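Local coordinates for aphrodisin (Mesocricetus auratus, PDB 1E5P), which acts as an aphrodisiac pheromone of the female hamster, a secreted lipocalin that elicits copulatory behaviour in males, at residues D18-I23 against N139-L144; I92-K97 against V110-G115. One frame throughout, in Å; residues are numbered along the deposited sequence. Where two conformers were deposited one is given.

Contact 1 (D18-I23 against N139-L144); sequences DNLEKI and NILNIL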
ATOM      1  N   ASP A  18       5.598   3.870 -10.303  1.00 21.10           N
ATOM      2  CA  ASP A  18       6.230   4.237 -11.596  1.00 21.71           C
ATOM      3  C   ASP A  18       5.220   4.866 -12.529  1.00 21.84           C
ATOM      4  O   ASP A  18       5.621   5.698 -13.387  0.50 20.60           O
ATOM      5  CB  ASP A  18       7.000   3.079 -12.193  1.00 24.32           C
ATOM      6  CG  ASP A  18       6.193   1.830 -12.458  1.00 25.75           C
ATOM      7  OD1 ASP A  18       5.019   1.794 -12.070  1.00 24.03           O
ATOM      8  OD2 ASP A  18       6.749   0.867 -13.050  1.00 28.68           O
ATOM      9  N   ASN A  19       3.937   4.546 -12.447  1.00 21.63           N
ATOM     10  CA  ASN A  19       2.877   5.175 -13.258  1.00 21.67           C
ATOM     11  C   ASN A  19       2.156   6.126 -12.319  1.00 22.04           C
ATOM     12  O   ASN A  19       1.216   5.796 -11.587  1.00 22.06           O
ATOM     13  CB  ASN A  19       1.944   4.105 -13.850  1.00 20.63           C
ATOM     14  CG  ASN A  19       2.659   3.171 -14.793  1.00 21.26           C
ATOM     15  OD1 ASN A  19       2.381   1.955 -14.855  1.00 23.93           O
ATOM     16  ND2 ASN A  19       3.622   3.662 -15.577  1.00 19.86           N
ATOM     17  N   LEU A  20       2.589   7.390 -12.311  1.00 22.06           N
ATOM     18  CA  LEU A  20       2.118   8.342 -11.297  1.00 22.65           C
ATOM     19  C   LEU A  20       0.641   8.584 -11.299  1.00 21.84           C
ATOM     20  O   LEU A  20       0.015   8.749 -10.223  1.00 22.35           O
ATOM     21  CB  LEU A  20       2.961   9.611 -11.433  1.00 25.31           C
ATOM     22  CG  LEU A  20       2.719  10.760 -10.463  1.00 29.21           C
ATOM     23  CD1 LEU A  20       2.954  10.322  -9.033  1.00 30.70           C
ATOM     24  CD2 LEU A  20       3.616  11.951 -10.837  1.00 31.23           C
ATOM     25  N   GLU A  21      -0.012   8.556 -12.475  1.00 20.93           N
ATOM     26  CA  GLU A  21      -1.434   8.831 -12.528  1.00 22.55           C
ATOM     27  C   GLU A  21      -2.241   7.810 -11.723  1.00 21.84           C
ATOM     28  O   GLU A  21      -3.336   8.129 -11.280  1.00 22.39           O
ATOM     29  CB  GLU A  21      -1.971   8.911 -13.950  1.00 24.71           C
ATOM     30  CG  GLU A  21      -1.920   7.662 -14.770  0.50 22.91           C
ATOM     31  CD  GLU A  21      -0.594   7.210 -15.302  0.50 21.90           C
ATOM     32  OE1 GLU A  21       0.386   7.992 -15.301  0.40 20.58           O
ATOM     33  OE2 GLU A  21      -0.560   6.016 -15.720  0.50 20.52           O
ATOM     34  N   LYS A  22      -1.697   6.609 -11.514  1.00 21.04           N
ATOM     35  CA  LYS A  22      -2.434   5.599 -10.751  1.00 20.43           C
ATOM     36  C   LYS A  22      -2.638   5.970  -9.285  1.00 20.63           C
ATOM     37  O   LYS A  22      -3.575   5.470  -8.627  1.00 20.76           O
ATOM     38  CB  LYS A  22      -1.653   4.278 -10.796  1.00 20.73           C
ATOM     39  CG  LYS A  22      -1.636   3.568 -12.139  1.00 22.45           C
ATOM     40  CD  LYS A  22      -2.975   2.860 -12.386  1.00 23.07           C
ATOM     41  CE  LYS A  22      -2.941   2.037 -13.690  1.00 21.58           C
ATOM     42  NZ  LYS A  22      -4.242   1.314 -13.848  1.00 21.21           N
ATOM     43  N   ILE A  23      -1.763   6.816  -8.741  1.00 18.75           N
ATOM     44  CA  ILE A  23      -1.783   7.121  -7.313  1.00 19.03           C
ATOM     45  C   ILE A  23      -2.087   8.571  -6.987  1.00 19.84           C
ATOM     46  O   ILE A  23      -2.154   8.944  -5.803  1.00 19.02           O
ATOM     47  CB  ILE A  23      -0.486   6.657  -6.628  1.00 18.96           C
ATOM     48  CG1 ILE A  23       0.773   7.293  -7.246  1.00 18.94           C
ATOM     49  CG2 ILE A  23      -0.363   5.142  -6.732  1.00 20.27           C
ATOM     50  CD1 ILE A  23       1.987   7.224  -6.322  1.00 20.16           C
ATOM     51  N   ASN A 139       8.144  10.638  -7.762  1.00 25.51           N
ATOM     52  CA  ASN A 139       6.871   9.928  -7.789  1.00 23.79           C
ATOM     53  C   ASN A 139       6.457   9.478  -6.390  1.00 23.13           C
ATOM     54  O   ASN A 139       5.514   8.659  -6.286  1.00 22.86           O
ATOM     55  CB  ASN A 139       6.948   8.728  -8.722  1.00 24.76           C
ATOM     56  CG  ASN A 139       6.937   9.039 -10.199  1.00 26.55           C
ATOM     57  OD1 ASN A 139       6.607   8.183 -11.038  1.00 26.61           O
ATOM     58  ND2 ASN A 139       7.291  10.284 -10.541  1.00 26.27           N
ATOM     59  N   ILE A 140       7.139   9.914  -5.350  1.00 22.08           N
ATOM     60  CA  ILE A 140       6.751   9.617  -3.965  1.00 22.07           C
ATOM     61  C   ILE A 140       5.735  10.660  -3.521  1.00 22.17           C
ATOM     62  O   ILE A 140       6.026  11.888  -3.484  1.00 22.88           O
ATOM     63  CB  ILE A 140       7.955   9.621  -3.001  1.00 23.23           C
ATOM     64  CG1 ILE A 140       8.949   8.508  -3.334  1.00 23.42           C
ATOM     65  CG2 ILE A 140       7.495   9.498  -1.552  1.00 25.09           C
ATOM     66  CD1 ILE A 140      10.308   8.699  -2.656  1.00 24.69           C
ATOM     67  N   LEU A 141       4.515  10.215  -3.208  1.00 20.37           N
ATOM     68  CA  LEU A 141       3.454  11.105  -2.800  1.00 21.04           C
ATOM     69  C   LEU A 141       3.056  10.997  -1.336  1.00 22.31           C
ATOM     70  O   LEU A 141       2.991   9.912  -0.755  1.00 21.01           O
ATOM     71  CB  LEU A 141       2.191  10.851  -3.663  1.00 21.95           C
ATOM     72  CG  LEU A 141       2.387  10.980  -5.183  1.00 22.43           C
ATOM     73  CD1 LEU A 141       1.050  10.755  -5.882  1.00 22.32           C
ATOM     74  CD2 LEU A 141       2.942  12.352  -5.548  1.00 23.29           C
ATOM     75  N   ASN A 142       2.734  12.157  -0.756  1.00 23.39           N
ATOM     76  CA  ASN A 142       2.263  12.218   0.632  1.00 24.53           C
ATOM     77  C   ASN A 142       0.760  11.944   0.673  1.00 23.62           C
ATOM     78  O   ASN A 142      -0.056  12.794   0.286  1.00 24.64           O
ATOM     79  CB  ASN A 142       2.543  13.607   1.221  1.00 27.97           C
ATOM     80  CG  ASN A 142       2.242  13.699   2.724  1.00 30.50           C
ATOM     81  OD1 ASN A 142       1.430  12.945   3.244  0.50 26.00           O
ATOM     82  N   ILE A 143       0.403  10.762   1.070  1.00 22.57           N
ATOM     83  CA  ILE A 143      -1.025  10.361   1.042  1.00 22.10           C
ATOM     84  C   ILE A 143      -1.691  10.762   2.339  1.00 22.92           C
ATOM     85  O   ILE A 143      -2.860  11.120   2.363  1.00 22.69           O
ATOM     86  CB  ILE A 143      -1.082   8.831   0.862  1.00 21.27           C
ATOM     87  CG1 ILE A 143      -0.307   8.410  -0.386  1.00 24.87           C
ATOM     88  CG2 ILE A 143      -2.518   8.330   0.836  1.00 21.92           C
ATOM     89  CD1 ILE A 143      -0.814   9.021  -1.679  1.00 26.85           C
ATOM     90  N   LEU A 144      -0.927  10.760   3.432  1.00 24.91           N
ATOM     91  CA  LEU A 144      -1.515  11.106   4.736  1.00 26.63           C
ATOM     92  C   LEU A 144      -2.193  12.458   4.724  1.00 26.79           C
ATOM     93  O   LEU A 144      -3.266  12.649   5.313  1.00 25.73           O
ATOM     94  CB  LEU A 144      -0.372  11.055   5.768  1.00 29.85           C
ATOM     95  CG  LEU A 144      -0.730  11.442   7.189  1.00 33.00           C
ATOM     96  CD1 LEU A 144      -1.704  10.435   7.796  1.00 34.96           C
ATOM     97  CD2 LEU A 144       0.539  11.510   8.037  1.00 33.50           C
TER
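L20 and N139 bring their CA atoms to within 6.1 Å of each other, and from there the two backbones diverge, I23 and L141 standing 8.0 Å apart from CA to CA. Segment 18-23 is a tight turn held by two local bonds, from K22 N to N19 O and from I23 N to L20 O, and this curl carries L20 and I23 round to the same partner. That partner is L141, whose CD1 methyl forms a triangle with the two tips. L20 CD1 reaches L141 CD1 at 3.7 Å, the side chains passing at a slant; with CG anti to the backbone N (chi1 -178°), the L20 branch extends out from the turn. I23 approaches along more of its length: its CG1 and CD1 both lie 3.7 Å from L141 CD1, and the same I23 CD1 also comes to 3.8 Å from N139 O. Its CG1 stands between the backbone N and the carbonyl carbon (chi1 58°), and I23 thus presents its longer branch to L141. In the lipocalin fold the first long strand, here 8-17, runs to the open end of the barrel and is followed by a large loop; D18-I23 begins that loop, whereas 140-142 is the short late strand that pairs with 8-17. L141 and I143 make backbone hydrogen bonds to I15 and I13 of the long strand, and I23 rests on I15 and A17, so both segments are laid against one support. At the far end I143 CD1 comes loosely to 4.3 Å from I23 O, a carbonyl that also accepts a hydrogen bond from R30 NH1. Polar groups of the turn are engaged elsewhere: D18 OD1 accepts from N107 N, and K22 NZ forms a salt bridge with D100.

Contact 2 (I92-K97 against V110-G115); sequences IFFTNK and VVAGKG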
ATOM      1  N   ILE A  92       5.123  -0.170   8.073  1.00 22.22           N
ATOM      2  CA  ILE A  92       5.299  -1.307   7.186  1.00 21.18           C
ATOM      3  C   ILE A  92       5.638  -0.739   5.787  1.00 20.47           C
ATOM      4  O   ILE A  92       4.891   0.125   5.315  1.00 21.98           O
ATOM      5  CB  ILE A  92       4.054  -2.201   6.999  1.00 22.80           C
ATOM      6  CG1 ILE A  92       3.406  -2.613   8.309  1.00 25.13           C
ATOM      7  CG2 ILE A  92       4.417  -3.431   6.156  1.00 23.12           C
ATOM      8  CD1 ILE A  92       1.965  -3.113   8.104  1.00 26.85           C
ATOM      9  N   PHE A  93       6.748  -1.161   5.218  1.00 19.58           N
ATOM     10  CA  PHE A  93       7.074  -0.754   3.833  1.00 19.02           C
ATOM     11  C   PHE A  93       6.710  -1.941   2.942  1.00 19.31           C
ATOM     12  O   PHE A  93       7.275  -3.041   3.144  1.00 20.69           O
ATOM     13  CB  PHE A  93       8.594  -0.498   3.700  1.00 18.37           C
ATOM     14  CG  PHE A  93       9.057   0.698   4.489  1.00 18.57           C
ATOM     15  CD1 PHE A  93       9.167   0.629   5.867  1.00 19.93           C
ATOM     16  CD2 PHE A  93       9.408   1.870   3.833  1.00 20.90           C
ATOM     17  CE1 PHE A  93       9.603   1.730   6.600  1.00 21.82           C
ATOM     18  CE2 PHE A  93       9.834   2.965   4.565  1.00 21.49           C
ATOM     19  CZ  PHE A  93       9.932   2.892   5.934  1.00 21.09           C
ATOM     20  N   PHE A  94       5.751  -1.797   2.042  1.00 19.20           N
ATOM     21  CA  PHE A  94       5.351  -2.877   1.158  1.00 19.42           C
ATOM     22  C   PHE A  94       5.759  -2.582  -0.308  1.00 20.12           C
ATOM     23  O   PHE A  94       5.815  -1.407  -0.684  1.00 20.62           O
ATOM     24  CB  PHE A  94       3.800  -2.908   1.023  1.00 20.88           C
ATOM     25  CG  PHE A  94       2.993  -3.346   2.191  1.00 21.38           C
ATOM     26  CD1 PHE A  94       2.805  -4.717   2.423  1.00 23.04           C
ATOM     27  CD2 PHE A  94       2.374  -2.441   3.033  1.00 20.48           C
ATOM     28  CE1 PHE A  94       2.030  -5.138   3.497  1.00 22.62           C
ATOM     29  CE2 PHE A  94       1.599  -2.857   4.100  1.00 21.35           C
ATOM     30  CZ  PHE A  94       1.419  -4.213   4.322  1.00 22.15           C
ATOM     31  N   THR A  95       6.001  -3.635  -1.059  1.00 18.80           N
ATOM     32  CA  THR A  95       6.167  -3.495  -2.513  1.00 19.72           C
ATOM     33  C   THR A  95       4.890  -4.091  -3.113  1.00 19.80           C
ATOM     34  O   THR A  95       4.336  -5.060  -2.536  1.00 19.98           O
ATOM     35  CB  THR A  95       7.423  -4.180  -3.034  1.00 24.25           C
ATOM     36  OG1 THR A  95       7.451  -4.107  -4.464  1.00 28.41           O
ATOM     37  CG2 THR A  95       7.480  -5.652  -2.651  1.00 23.80           C
ATOM     38  N   ASN A  96       4.335  -3.502  -4.160  1.00 19.75           N
ATOM     39  CA  ASN A  96       3.147  -4.089  -4.807  1.00 19.04           C
ATOM     40  C   ASN A  96       3.315  -3.929  -6.330  1.00 20.42           C
ATOM     41  O   ASN A  96       3.881  -2.913  -6.767  1.00 21.57           O
ATOM     42  CB  ASN A  96       1.843  -3.409  -4.440  1.00 17.98           C
ATOM     43  CG  ASN A  96       0.617  -3.966  -5.136  1.00 18.75           C
ATOM     44  OD1 ASN A  96      -0.218  -3.248  -5.722  1.00 24.27           O
ATOM     45  ND2 ASN A  96       0.433  -5.270  -5.079  1.00 16.76           N
ATOM     46  N   LYS A  97       2.957  -4.945  -7.026  1.00 18.59           N
ATOM     47  CA  LYS A  97       2.884  -4.917  -8.489  1.00 19.08           C
ATOM     48  C   LYS A  97       1.439  -5.135  -8.930  1.00 18.71           C
ATOM     49  O   LYS A  97       0.809  -6.141  -8.573  1.00 18.90           O
ATOM     50  CB  LYS A  97       3.764  -6.025  -9.076  1.00 21.74           C
ATOM     51  CG  LYS A  97       5.267  -5.760  -8.913  1.00 25.98           C
ATOM     52  CD  LYS A  97       6.112  -6.940  -9.392  0.50 26.49           C
ATOM     53  CE  LYS A  97       7.606  -6.796  -9.108  0.50 27.50           C
ATOM     54  N   VAL A 110       4.361   1.159  -0.883  1.00 19.47           N
ATOM     55  CA  VAL A 110       3.380   1.738   0.012  1.00 18.85           C
ATOM     56  C   VAL A 110       3.970   1.714   1.431  1.00 20.06           C
ATOM     57  O   VAL A 110       4.518   0.679   1.842  1.00 21.85           O
ATOM     58  CB  VAL A 110       2.060   0.914   0.007  1.00 20.71           C
ATOM     59  CG1 VAL A 110       1.089   1.461   1.022  1.00 20.26           C
ATOM     60  CG2 VAL A 110       1.489   0.933  -1.415  1.00 21.94           C
ATOM     61  N   VAL A 111       3.929   2.850   2.106  1.00 18.08           N
ATOM     62  CA  VAL A 111       4.405   2.868   3.512  1.00 19.52           C
ATOM     63  C   VAL A 111       3.179   3.062   4.404  1.00 19.49           C
ATOM     64  O   VAL A 111       2.516   4.087   4.344  1.00 19.37           O
ATOM     65  CB  VAL A 111       5.423   3.974   3.793  1.00 19.34           C
ATOM     66  CG1 VAL A 111       5.920   3.887   5.249  1.00 21.64           C
ATOM     67  CG2 VAL A 111       6.590   3.923   2.816  1.00 20.83           C
ATOM     68  N   ALA A 112       2.870   2.046   5.198  1.00 20.05           N
ATOM     69  CA  ALA A 112       1.763   2.118   6.149  1.00 20.10           C
ATOM     70  C   ALA A 112       2.339   2.563   7.508  1.00 20.00           C
ATOM     71  O   ALA A 112       3.475   2.201   7.783  1.00 19.47           O
ATOM     72  CB  ALA A 112       1.156   0.729   6.306  1.00 20.23           C
ATOM     73  N   GLY A 113       1.584   3.302   8.296  1.00 19.36           N
ATOM     74  CA  GLY A 113       2.055   3.726   9.595  1.00 20.93           C
ATOM     75  C   GLY A 113       0.929   3.919  10.591  1.00 21.38           C
ATOM     76  O   GLY A 113      -0.253   3.814  10.277  1.00 20.72           O
ATOM     77  N   LYS A 114       1.324   4.253  11.825  1.00 22.98           N
ATOM     78  CA  LYS A 114       0.335   4.492  12.871  1.00 24.56           C
ATOM     79  C   LYS A 114      -0.251   5.874  12.828  1.00 26.47           C
ATOM     80  O   LYS A 114      -1.240   6.162  13.532  1.00 27.57           O
ATOM     81  CB  LYS A 114       0.935   4.106  14.232  1.00 24.59           C
ATOM     82  CG  LYS A 114       1.333   2.633  14.237  1.00 25.77           C
ATOM     83  CD  LYS A 114       0.118   1.726  14.276  1.00 27.63           C
ATOM     84  CE  LYS A 114       0.503   0.249  14.224  1.00 26.43           C
ATOM     85  NZ  LYS A 114      -0.703  -0.588  14.471  1.00 25.55           N
ATOM     86  N   GLY A 115       0.302   6.787  12.020  1.00 28.15           N
ATOM     87  CA  GLY A 115      -0.369   8.074  11.868  1.00 30.77           C
ATOM     88  C   GLY A 115       0.564   9.228  11.570  1.00 32.56           C
ATOM     89  O   GLY A 115       0.165  10.178  10.888  1.00 35.06           O
TER
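F93 and V111 lie side by side on one face of the sheet, with both valine methyls applied to the phenyl ring. V111 CG1 sits over the ring centre, 4.2 Å from the centroid and 12° off the normal, a CH-pi contact, while CG2 packs on F93 CD2 at 3.6 Å. The valine has CG1 anti to its backbone N (chi1 -177°), which turns both methyls to the ring. An alanine in place of F93 would probably leave both V111 methyls without the ring they pack on, opening a gap beside them. On the other face I92, F94, V110 and A112 gather. A112 CB meets the F94 ring at its edge, 4.2 Å from CE2, and I92 CG2 of the same strand as F94 lies over one face of that ring, offset toward the rim. This second group touches I36 and F33 of strand 32-39, a strand that is not a neighbour of 91-99 in the sheet, as expected for side chains lining the inside of a lipocalin barrel. Between the two faces runs the antiparallel ladder of the hairpin 91-99/105-113. I92 with A112 and F94 with V110 are hydrogen-bonded pairs; F93 with V111 is the non-hydrogen-bonded pair between them. F94 N reaches V110 O at 2.8 Å in an almost straight bond of 178°, whereas I92 N approaches A112 O at 2.9 Å. The backbone of F93 bonds instead to L85 and Y86 of strand 79-87. Beyond the ladder K114 makes a cation-pi contact with W10 and donates from NZ to K9 O. On the inward face I92, F94, V110 and A112 offer only hydrocarbon, consistent with an interior suited to apolar odorants.

From the N terminus, strand 8-17 leads directly into segment 18-23, the first half of contact 1, whose partner arrives only after 115 further residues. Contact 2 therefore falls wholly within that long loop: strand 91-99 turns back at once as strand 105-113, closing a short hairpin of sequential neighbours, and no crossing of the two loops occurs. After helix 120-132 the chain returns to complete contact 1. One contact joins the early loop to the late strand 140-142, the other two adjacent barrel strands, and strand 8-17 pairs with both 105-113 and 140-142. The centres of contacts 1 and 2 are about 13 Å apart, and L144 CD2 packs 3.2 Å from G115 O.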